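Local coordinates for protein hyaluronidase (Thermobaculum terrenum, PDB 5DIY) that probably removes O-linked N-acetylglucosamine from proteins as a family 84 glycoside hydrolase, captured here in a variant altered at its predicted proton donor, at residues K186-W192 with Q215-W221; A415-R419 with T452-E456; Y270-Q274 with S287-A291. The contacts are given in a common frame with arbitrary orientation. Residue numbers count along the deposited sequence, not the author numbering.

Contact 1. Residues K186-W192 with Q215-W221; sequences KNIDVFW and QRPATLW. With NAG (2-acetamido-2-deoxy-beta-D-glucopyranose), chain E.
Two parallel strands, 189-192 and 218-221, run side by side in extended conformation, their axes 4.5 Å apart at the closest and 40° from parallel. F191 pairs with T219 (CA-CA 4.9 Å) and W192 with L220 (CA-CA 5.1 Å). Three backbone hydrogen bonds join them: T219 N donates to V190 O (3.0 Å), W192 N weakly to T219 O (3.1 Å), and W221 N to W192 O (2.9 Å). On their other edges the strands bond to their neighbours: D189 and F191 to strand 160-164, A218 and L220 to strand 251-256. One water bridges the segments ahead of the paired residues, donating to D189 OD1 (2.9 Å) and P217 O (2.8 Å) and accepting from V190 N (3.1 Å) and T219 OG1 (3.0 Å).

Between the strands, Q215, at positive phi, is the C-prime residue of the Schellman motif ending helix 204-214. R216, chi1 p, chi2 t and chi3 p, folds back so that NH1 reaches I188 O (3.0 Å), while NE and NH2 bond to L214 O and L184 O. K186 NZ donates to Q215 OE1 (2.8 Å); Q215 NE2 bonds to Q182 OE1.

F191 and T219 share one sheet face; W192 and L220 point to the other, against helix 204-214. W221, chi1 t, turns its edge to the F191 ring face (centroids 5.1 Å, planes at 69°). NAG O7 lies over a face of its indole, 3.6 Å from W221 NE1. This is a right-handed beta-alpha-beta crossover of a TIM barrel, its second strand ending at the sugar-binding site.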
loop_
_atom_site.group_PDB
_atom_site.type_symbol
_atom_site.label_atom_id
_atom_site.label_comp_id
_atom_site.label_asym_id
_atom_site.label_seq_id
_atom_site.Cartn_x
_atom_site.Cartn_y
_atom_site.Cartn_z
ATOM N N LYS C 186 28.176 -6.640 -12.006
ATOM C CA LYS C 186 27.969 -5.699 -10.886
ATOM C C LYS C 186 27.050 -4.529 -11.218
ATOM O O LYS C 186 26.370 -4.012 -10.334
ATOM C CB LYS C 186 29.301 -5.129 -10.366
ATOM C CG LYS C 186 30.318 -6.140 -9.860
ATOM C CD LYS C 186 29.847 -6.926 -8.646
ATOM C CE LYS C 186 30.930 -7.888 -8.171
ATOM N NZ LYS C 186 30.371 -9.197 -7.737
ATOM N N ASN C 187 27.038 -4.116 -12.482
ATOM C CA ASN C 187 26.236 -2.981 -12.919
ATOM C C ASN C 187 24.767 -3.311 -13.244
ATOM O O ASN C 187 24.006 -2.411 -13.599
ATOM C CB ASN C 187 26.927 -2.296 -14.103
ATOM C CG ASN C 187 28.304 -1.741 -13.732
ATOM O OD1 ASN C 187 28.549 -1.330 -12.591
ATOM N ND2 ASN C 187 29.207 -1.716 -14.703
ATOM N N ILE C 188 24.378 -4.586 -13.136
ATOM C CA ILE C 188 22.970 -4.969 -13.137
ATOM C C ILE C 188 22.413 -4.640 -11.750
ATOM O O ILE C 188 22.940 -5.105 -10.734
ATOM C CB ILE C 188 22.767 -6.465 -13.484
ATOM C CG1 ILE C 188 23.235 -6.714 -14.927
ATOM C CG2 ILE C 188 21.303 -6.872 -13.277
ATOM C CD1 ILE C 188 23.006 -8.115 -15.462
ATOM N N ASP C 189 21.375 -3.812 -11.717
ATOM C CA ASP C 189 20.743 -3.406 -10.457
ATOM C C ASP C 189 19.837 -4.524 -9.946
ATOM O O ASP C 189 19.299 -5.298 -10.735
ATOM C CB ASP C 189 19.963 -2.102 -10.641
ATOM C CG ASP C 189 20.870 -0.880 -10.685
ATOM O OD1 ASP C 189 21.644 -0.677 -9.735
ATOM O OD2 ASP C 189 20.806 -0.110 -11.660
ATOM N N VAL C 190 19.688 -4.613 -8.623
ATOM C CA VAL C 190 18.907 -5.686 -7.996
ATOM C C VAL C 190 17.909 -5.114 -6.992
ATOM O O VAL C 190 18.291 -4.411 -6.055
ATOM C CB VAL C 190 19.814 -6.722 -7.299
ATOM C CG1 VAL C 190 18.984 -7.788 -6.585
ATOM C CG2 VAL C 190 20.750 -7.364 -8.316
ATOM N N PHE C 191 16.635 -5.443 -7.197
ATOM C CA PHE C 191 15.551 -4.973 -6.330
ATOM C C PHE C 191 15.490 -5.743 -5.015
ATOM O O PHE C 191 15.958 -6.881 -4.909
ATOM C CB PHE C 191 14.184 -5.079 -7.029
ATOM C CG PHE C 191 13.760 -3.840 -7.775
ATOM C CD1 PHE C 191 13.754 -2.599 -7.148
ATOM C CD2 PHE C 191 13.297 -3.926 -9.083
ATOM C CE1 PHE C 191 13.334 -1.466 -7.817
ATOM C CE2 PHE C 191 12.871 -2.794 -9.760
ATOM C CZ PHE C 191 12.894 -1.561 -9.121
ATOM N N TRP C 192 14.864 -5.113 -4.030
ATOM C CA TRP C 192 14.672 -5.689 -2.711
ATOM C C TRP C 192 13.576 -4.884 -2.005
ATOM O O TRP C 192 13.563 -3.655 -2.094
ATOM C CB TRP C 192 15.992 -5.605 -1.941
ATOM C CG TRP C 192 15.952 -6.223 -0.610
ATOM C CD1 TRP C 192 15.829 -5.580 0.577
ATOM C CD2 TRP C 192 16.036 -7.614 -0.311
ATOM N NE1 TRP C 192 15.819 -6.483 1.604
ATOM C CE2 TRP C 192 15.944 -7.744 1.088
ATOM C CE3 TRP C 192 16.168 -8.767 -1.089
ATOM C CZ2 TRP C 192 15.995 -8.980 1.728
ATOM C CZ3 TRP C 192 16.215 -10.000 -0.450
ATOM C CH2 TRP C 192 16.133 -10.095 0.942
ATOM N N GLN C 215 26.809 -8.000 -3.247
ATOM C CA GLN C 215 28.077 -7.371 -3.641
ATOM C C GLN C 215 27.854 -6.061 -4.404
ATOM O O GLN C 215 28.644 -5.695 -5.264
ATOM C CB GLN C 215 28.968 -8.346 -4.422
ATOM C CG GLN C 215 29.308 -9.610 -3.634
ATOM C CD GLN C 215 30.190 -10.576 -4.403
ATOM O OE1 GLN C 215 31.011 -10.165 -5.221
ATOM N NE2 GLN C 215 30.026 -11.867 -4.141
ATOM N N ARG C 216 26.770 -5.364 -4.062
ATOM C CA ARG C 216 26.420 -4.072 -4.652
ATOM C C ARG C 216 25.329 -3.425 -3.789
ATOM O O ARG C 216 24.603 -4.139 -3.090
ATOM C CB ARG C 216 25.905 -4.242 -6.087
ATOM C CG ARG C 216 24.491 -4.819 -6.188
ATOM C CD ARG C 216 24.271 -5.575 -7.478
ATOM N NE ARG C 216 25.084 -6.785 -7.515
ATOM C CZ ARG C 216 25.324 -7.526 -8.596
ATOM N NH1 ARG C 216 24.806 -7.205 -9.789
ATOM N NH2 ARG C 216 26.105 -8.598 -8.484
ATOM N N PRO C 217 25.204 -2.084 -3.839
ATOM C CA PRO C 217 24.033 -1.455 -3.221
ATOM C C PRO C 217 22.745 -1.906 -3.911
ATOM O O PRO C 217 22.691 -1.935 -5.138
ATOM C CB PRO C 217 24.271 0.043 -3.451
ATOM C CG PRO C 217 25.732 0.172 -3.675
ATOM C CD PRO C 217 26.140 -1.083 -4.382
ATOM N N ALA C 218 21.740 -2.287 -3.130
ATOM C CA ALA C 218 20.442 -2.697 -3.676
ATOM C C ALA C 218 19.628 -1.474 -4.077
ATOM O O ALA C 218 19.916 -0.366 -3.641
ATOM C CB ALA C 218 19.675 -3.512 -2.651
ATOM N N THR C 219 18.636 -1.691 -4.935
ATOM C CA THR C 219 17.615 -0.694 -5.237
ATOM C C THR C 219 16.371 -1.144 -4.489
ATOM O O THR C 219 16.027 -2.317 -4.525
ATOM C CB THR C 219 17.320 -0.623 -6.749
ATOM O OG1 THR C 219 18.549 -0.474 -7.468
ATOM C CG2 THR C 219 16.400 0.557 -7.075
ATOM N N LEU C 220 15.716 -0.229 -3.789
ATOM C CA LEU C 220 14.530 -0.590 -3.020
ATOM C C LEU C 220 13.275 -0.526 -3.881
ATOM O O LEU C 220 12.983 0.504 -4.492
ATOM C CB LEU C 220 14.359 0.300 -1.790
ATOM C CG LEU C 220 15.169 -0.076 -0.548
ATOM C CD1 LEU C 220 15.135 1.093 0.429
ATOM C CD2 LEU C 220 14.644 -1.350 0.110
ATOM N N TRP C 221 12.568 -1.651 -3.939
ATOM C CA TRP C 221 11.192 -1.723 -4.417
ATOM C C TRP C 221 10.385 -1.592 -3.138
ATOM O O TRP C 221 10.203 -2.567 -2.423
ATOM C CB TRP C 221 10.942 -3.081 -5.093
ATOM C CG TRP C 221 9.561 -3.324 -5.658
ATOM C CD1 TRP C 221 8.356 -2.932 -5.133
ATOM C CD2 TRP C 221 9.252 -4.054 -6.851
ATOM N NE1 TRP C 221 7.333 -3.359 -5.932
ATOM C CE2 TRP C 221 7.848 -4.051 -6.991
ATOM C CE3 TRP C 221 10.028 -4.701 -7.819
ATOM C CZ2 TRP C 221 7.199 -4.670 -8.061
ATOM C CZ3 TRP C 221 9.385 -5.323 -8.881
ATOM C CH2 TRP C 221 7.982 -5.300 -8.995
HETATM C C1 NAG E . 4.428 -8.561 -4.410
HETATM C C2 NAG E . 4.713 -8.066 -5.841
HETATM C C3 NAG E . 4.060 -6.724 -6.185
HETATM C C4 NAG E . 2.832 -6.493 -5.321
HETATM C C5 NAG E . 3.272 -6.425 -3.867
HETATM C C6 NAG E . 2.102 -6.204 -2.895
HETATM C C7 NAG E . 7.044 -7.329 -5.458
HETATM C C8 NAG E . 8.459 -7.467 -5.948
HETATM N N2 NAG E . 6.144 -8.051 -6.126
HETATM O O3 NAG E . 3.706 -6.722 -7.573
HETATM O O4 NAG E . 2.216 -5.251 -5.659
HETATM O O5 NAG E . 4.051 -7.555 -3.463
HETATM O O6 NAG E . 1.067 -7.175 -3.071
HETATM O O7 NAG E . 6.759 -6.611 -4.508
HETATM O O HOH W 1 21.002 -2.123 -7.316
#

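Contact 2. Residues A415-R419 with T452-E456; sequences ALQGR and TVSIE
Helix 412-428 packs against the start of helix 453-459 in the C-terminal helical region, away from the sugar site. Segment 415-419 is regular helix; T452 (phi/psi -117/21) breaks the helical path between helices 440-451 and 453-459. The closest CA pairs are L416 with E456 (7.1 Å) and R419 with T452 (7.5 Å). R419 loses most surface to the contact. With chi1 m, chi2 t and chi3 p, its NE donates to T452 OG1 (2.7 Å) and its NH1 makes a salt bridge to E456 OE1 (3.2 Å), while V453 CA lies over a guanidinium face. R419 NH2 bonds to L449 O and T452 OG1 to V448 O, both near the end of helix 440-451. I455, chi1 p and chi2 t, supplies the apolar part; its CD1 lies 4.0 Å from R419 CD. L416, chi1 m and chi2 t, brings CD2 to 3.8 Å from E456 CG and 4.4 Å from I455 CD1, whose closest approach is to A415 CB, at 3.4 Å.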
loop_
_atom_site.group_PDB
_atom_site.type_symbol
_atom_site.label_atom_id
_atom_site.label_comp_id
_atom_site.label_asym_id
_atom_site.label_seq_id
_atom_site.Cartn_x
_atom_site.Cartn_y
_atom_site.Cartn_z
ATOM N N ALA C 415 -33.729 3.016 24.950
ATOM C CA ALA C 415 -32.578 2.122 25.129
ATOM C C ALA C 415 -32.756 0.800 24.370
ATOM O O ALA C 415 -31.897 0.430 23.564
ATOM C CB ALA C 415 -32.332 1.857 26.607
ATOM N N LEU C 416 -33.872 0.113 24.624
ATOM C CA LEU C 416 -34.244 -1.119 23.899
ATOM C C LEU C 416 -34.231 -0.935 22.392
ATOM O O LEU C 416 -33.743 -1.794 21.660
ATOM C CB LEU C 416 -35.640 -1.603 24.305
ATOM C CG LEU C 416 -35.805 -2.184 25.712
ATOM C CD1 LEU C 416 -37.284 -2.243 26.084
ATOM C CD2 LEU C 416 -35.169 -3.561 25.819
ATOM N N GLN C 417 -34.776 0.188 21.941
ATOM C CA GLN C 417 -34.809 0.536 20.521
ATOM C C GLN C 417 -33.401 0.694 19.932
ATOM O O GLN C 417 -33.150 0.281 18.801
ATOM C CB GLN C 417 -35.612 1.824 20.344
ATOM C CG GLN C 417 -35.783 2.317 18.917
ATOM C CD GLN C 417 -36.760 3.474 18.846
ATOM O OE1 GLN C 417 -36.405 4.574 18.422
ATOM N NE2 GLN C 417 -37.996 3.237 19.282
ATOM N N GLY C 418 -32.501 1.301 20.703
ATOM C CA GLY C 418 -31.098 1.426 20.322
ATOM C C GLY C 418 -30.380 0.091 20.210
ATOM O O GLY C 418 -29.590 -0.100 19.298
ATOM N N ARG C 419 -30.665 -0.836 21.124
ATOM C CA ARG C 419 -30.088 -2.187 21.062
ATOM C C ARG C 419 -30.471 -2.887 19.772
ATOM O O ARG C 419 -29.627 -3.495 19.127
ATOM C CB ARG C 419 -30.536 -3.057 22.239
ATOM C CG ARG C 419 -29.989 -2.625 23.583
ATOM C CD ARG C 419 -30.247 -3.672 24.661
ATOM N NE ARG C 419 -29.208 -4.717 24.702
ATOM C CZ ARG C 419 -29.347 -5.988 24.303
ATOM N NH1 ARG C 419 -30.489 -6.447 23.798
ATOM N NH2 ARG C 419 -28.315 -6.820 24.410
ATOM N N THR C 452 -25.731 -3.758 27.666
ATOM C CA THR C 452 -27.150 -3.447 27.825
ATOM C C THR C 452 -28.046 -4.700 27.788
ATOM O O THR C 452 -29.244 -4.607 27.538
ATOM C CB THR C 452 -27.573 -2.428 26.742
ATOM O OG1 THR C 452 -27.275 -2.946 25.441
ATOM C CG2 THR C 452 -26.824 -1.110 26.931
ATOM N N VAL C 453 -27.464 -5.872 28.043
ATOM C CA VAL C 453 -28.240 -7.112 28.167
ATOM C C VAL C 453 -29.275 -7.080 29.305
ATOM O O VAL C 453 -30.390 -7.586 29.141
ATOM C CB VAL C 453 -27.327 -8.365 28.313
ATOM C CG1 VAL C 453 -26.445 -8.301 29.564
ATOM C CG2 VAL C 453 -28.154 -9.651 28.312
ATOM N N SER C 454 -28.920 -6.475 30.438
ATOM C CA SER C 454 -29.773 -6.546 31.632
ATOM C C SER C 454 -31.042 -5.677 31.573
ATOM O O SER C 454 -31.954 -5.895 32.374
ATOM C CB SER C 454 -28.966 -6.259 32.911
ATOM O OG SER C 454 -28.627 -4.893 33.023
ATOM N N ILE C 455 -31.110 -4.712 30.651
ATOM C CA ILE C 455 -32.355 -3.956 30.442
ATOM C C ILE C 455 -33.423 -4.769 29.691
ATOM O O ILE C 455 -34.616 -4.541 29.893
ATOM C CB ILE C 455 -32.153 -2.561 29.786
ATOM C CG1 ILE C 455 -31.561 -2.646 28.378
ATOM C CG2 ILE C 455 -31.284 -1.676 30.676
ATOM C CD1 ILE C 455 -31.739 -1.376 27.576
ATOM N N GLU C 456 -33.004 -5.709 28.840
ATOM C CA GLU C 456 -33.938 -6.680 28.253
ATOM C C GLU C 456 -34.509 -7.607 29.315
ATOM O O GLU C 456 -35.716 -7.847 29.344
ATOM C CB GLU C 456 -33.277 -7.510 27.150
ATOM C CG GLU C 456 -33.113 -6.765 25.836
ATOM C CD GLU C 456 -33.313 -7.666 24.632
ATOM O OE1 GLU C 456 -32.614 -8.700 24.542
ATOM O OE2 GLU C 456 -34.168 -7.341 23.779
#

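Contact 3. Residues Y270-Q274 with S287-A291; sequences YTFAQ and SWRQA
Helices 262-277 and 284-296 are consecutive, joined by a short loop and packed after the last strand of the TIM barrel. The short segments cross at 127°, with axes 9.1 Å apart; T271 meets S287 (CA-CA 5.4 Å) and Y270 meets A291 (CA-CA 6.0 Å). Y270, chi1 t and chi2 -80°, lays its ring face on A291: a CH-pi contact puts A291 CA 3.9 Å from the ring centroid, 19° off the normal, and Y270 CD1 is 3.4 Å from A291 CB. T271 takes chi1 p, which directs CG2 across the interface, 3.4 Å from S287 OG; its OG1 instead bonds to P268 O and Y240 N. W288, chi1 t, starts away, its NE1 bonding to I237 O. Q290, chi1 and chi2 both t, extends toward helix 262-277, its NE2 2.7 Å from Q274 OE1 at an angle too poor for a hydrogen bond. The cross-helix bond belongs to Q274, chi1 m and chi2 t, and S287, chi1 t: Q274 NE2 donates to S287 OG at 2.6 Å.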
loop_
_atom_site.group_PDB
_atom_site.type_symbol
_atom_site.label_atom_id
_atom_site.label_comp_id
_atom_site.label_asym_id
_atom_site.label_seq_id
_atom_site.Cartn_x
_atom_site.Cartn_y
_atom_site.Cartn_z
ATOM N N TYR C 270 3.910 12.358 -2.249
ATOM C CA TYR C 270 4.458 13.674 -1.903
ATOM C C TYR C 270 5.438 13.561 -0.735
ATOM O O TYR C 270 6.537 14.101 -0.792
ATOM C CB TYR C 270 3.338 14.671 -1.563
ATOM C CG TYR C 270 3.805 16.096 -1.343
ATOM C CD1 TYR C 270 4.376 16.488 -0.132
ATOM C CD2 TYR C 270 3.670 17.061 -2.345
ATOM C CE1 TYR C 270 4.808 17.786 0.073
ATOM C CE2 TYR C 270 4.095 18.370 -2.144
ATOM C CZ TYR C 270 4.662 18.726 -0.932
ATOM O OH TYR C 270 5.091 20.017 -0.708
ATOM N N THR C 271 5.033 12.847 0.314
ATOM C CA THR C 271 5.861 12.699 1.515
ATOM C C THR C 271 7.100 11.845 1.239
ATOM O O THR C 271 8.193 12.138 1.737
ATOM C CB THR C 271 5.066 12.134 2.718
ATOM O OG1 THR C 271 4.655 10.776 2.472
ATOM C CG2 THR C 271 3.850 13.007 3.016
ATOM N N PHE C 272 6.904 10.794 0.455
ATOM C CA PHE C 272 7.987 9.956 -0.059
ATOM C C PHE C 272 9.043 10.797 -0.783
ATOM O O PHE C 272 10.230 10.675 -0.489
ATOM C CB PHE C 272 7.376 8.866 -0.952
ATOM C CG PHE C 272 8.360 8.099 -1.795
ATOM C CD1 PHE C 272 9.256 7.211 -1.217
ATOM C CD2 PHE C 272 8.339 8.214 -3.186
ATOM C CE1 PHE C 272 10.148 6.475 -1.999
ATOM C CE2 PHE C 272 9.224 7.483 -3.977
ATOM C CZ PHE C 272 10.130 6.608 -3.381
ATOM N N ALA C 273 8.600 11.680 -1.678
ATOM C CA ALA C 273 9.500 12.581 -2.426
ATOM C C ALA C 273 10.271 13.559 -1.535
ATOM O O ALA C 273 11.450 13.829 -1.780
ATOM C CB ALA C 273 8.722 13.348 -3.486
ATOM N N GLN C 274 9.608 14.097 -0.512
ATOM C CA GLN C 274 10.284 14.962 0.458
ATOM C C GLN C 274 11.337 14.203 1.264
ATOM O O GLN C 274 12.419 14.741 1.507
ATOM C CB GLN C 274 9.286 15.655 1.393
ATOM C CG GLN C 274 8.446 16.722 0.695
ATOM C CD GLN C 274 8.000 17.829 1.628
ATOM O OE1 GLN C 274 8.207 19.015 1.356
ATOM N NE2 GLN C 274 7.384 17.451 2.736
ATOM N N SER C 287 5.460 16.824 6.714
ATOM C CA SER C 287 5.390 16.543 5.285
ATOM C C SER C 287 3.962 16.252 4.840
ATOM O O SER C 287 3.506 16.772 3.821
ATOM C CB SER C 287 6.295 15.364 4.929
ATOM O OG SER C 287 6.391 15.224 3.527
ATOM N N TRP C 288 3.266 15.425 5.616
ATOM C CA TRP C 288 1.879 15.067 5.322
ATOM C C TRP C 288 0.950 16.290 5.297
ATOM O O TRP C 288 0.071 16.371 4.441
ATOM C CB TRP C 288 1.375 14.024 6.317
ATOM C CG TRP C 288 0.127 13.339 5.898
ATOM C CD1 TRP C 288 0.015 12.269 5.057
ATOM C CD2 TRP C 288 -1.200 13.665 6.315
ATOM N NE1 TRP C 288 -1.306 11.908 4.914
ATOM C CE2 TRP C 288 -2.075 12.747 5.678
ATOM C CE3 TRP C 288 -1.739 14.640 7.167
ATOM C CZ2 TRP C 288 -3.456 12.777 5.866
ATOM C CZ3 TRP C 288 -3.119 14.674 7.351
ATOM C CH2 TRP C 288 -3.961 13.740 6.703
ATOM N N ARG C 289 1.168 17.242 6.207
ATOM C CA ARG C 289 0.358 18.480 6.269
ATOM C C ARG C 289 0.629 19.434 5.107
ATOM O O ARG C 289 -0.303 20.035 4.569
ATOM C CB ARG C 289 0.573 19.211 7.601
ATOM C CG ARG C 289 0.011 18.456 8.793
ATOM C CD ARG C 289 0.550 18.990 10.114
ATOM N NE ARG C 289 0.207 20.399 10.308
ATOM C CZ ARG C 289 -0.998 20.865 10.658
ATOM N NH1 ARG C 289 -2.028 20.048 10.877
ATOM N NH2 ARG C 289 -1.178 22.180 10.788
ATOM N N GLN C 290 1.896 19.584 4.726
ATOM C CA GLN C 290 2.238 20.349 3.524
ATOM C C GLN C 290 1.664 19.681 2.265
ATOM O O GLN C 290 1.172 20.370 1.365
ATOM C CB GLN C 290 3.751 20.540 3.388
ATOM C CG GLN C 290 4.130 21.622 2.384
ATOM C CD GLN C 290 5.606 21.967 2.416
ATOM O OE1 GLN C 290 5.983 23.090 2.759
ATOM N NE2 GLN C 290 6.454 21.001 2.059
ATOM N N ALA C 291 1.724 18.348 2.216
ATOM C CA ALA C 291 1.123 17.569 1.127
ATOM C C ALA C 291 -0.373 17.842 0.987
ATOM O O ALA C 291 -0.841 18.155 -0.110
ATOM C CB ALA C 291 1.357 16.078 1.336
#

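Along the chain the contacts come in series, in the order 1, 3, 2, and mark successive parts of an elongated molecule. Contact 1 lies in the barrel wall and alone reaches the NAG: W221 stands near N223 and N257 in a site whose D119, D228, K43 and G12 bond the sugar, and which includes N120, the engineered replacement for the predicted proton donor. The centres of contact 1 and contact 3 are about 26 Å apart, and the nearest atoms of contact 1 and contact 3 about 7 Å. F272 of contact 3 packs on the barrel's last strand, 251-256. Contact 2 belongs to the distant helical region, its centre about 61 Å from that of contact 1 and about 47 Å from that of contact 3.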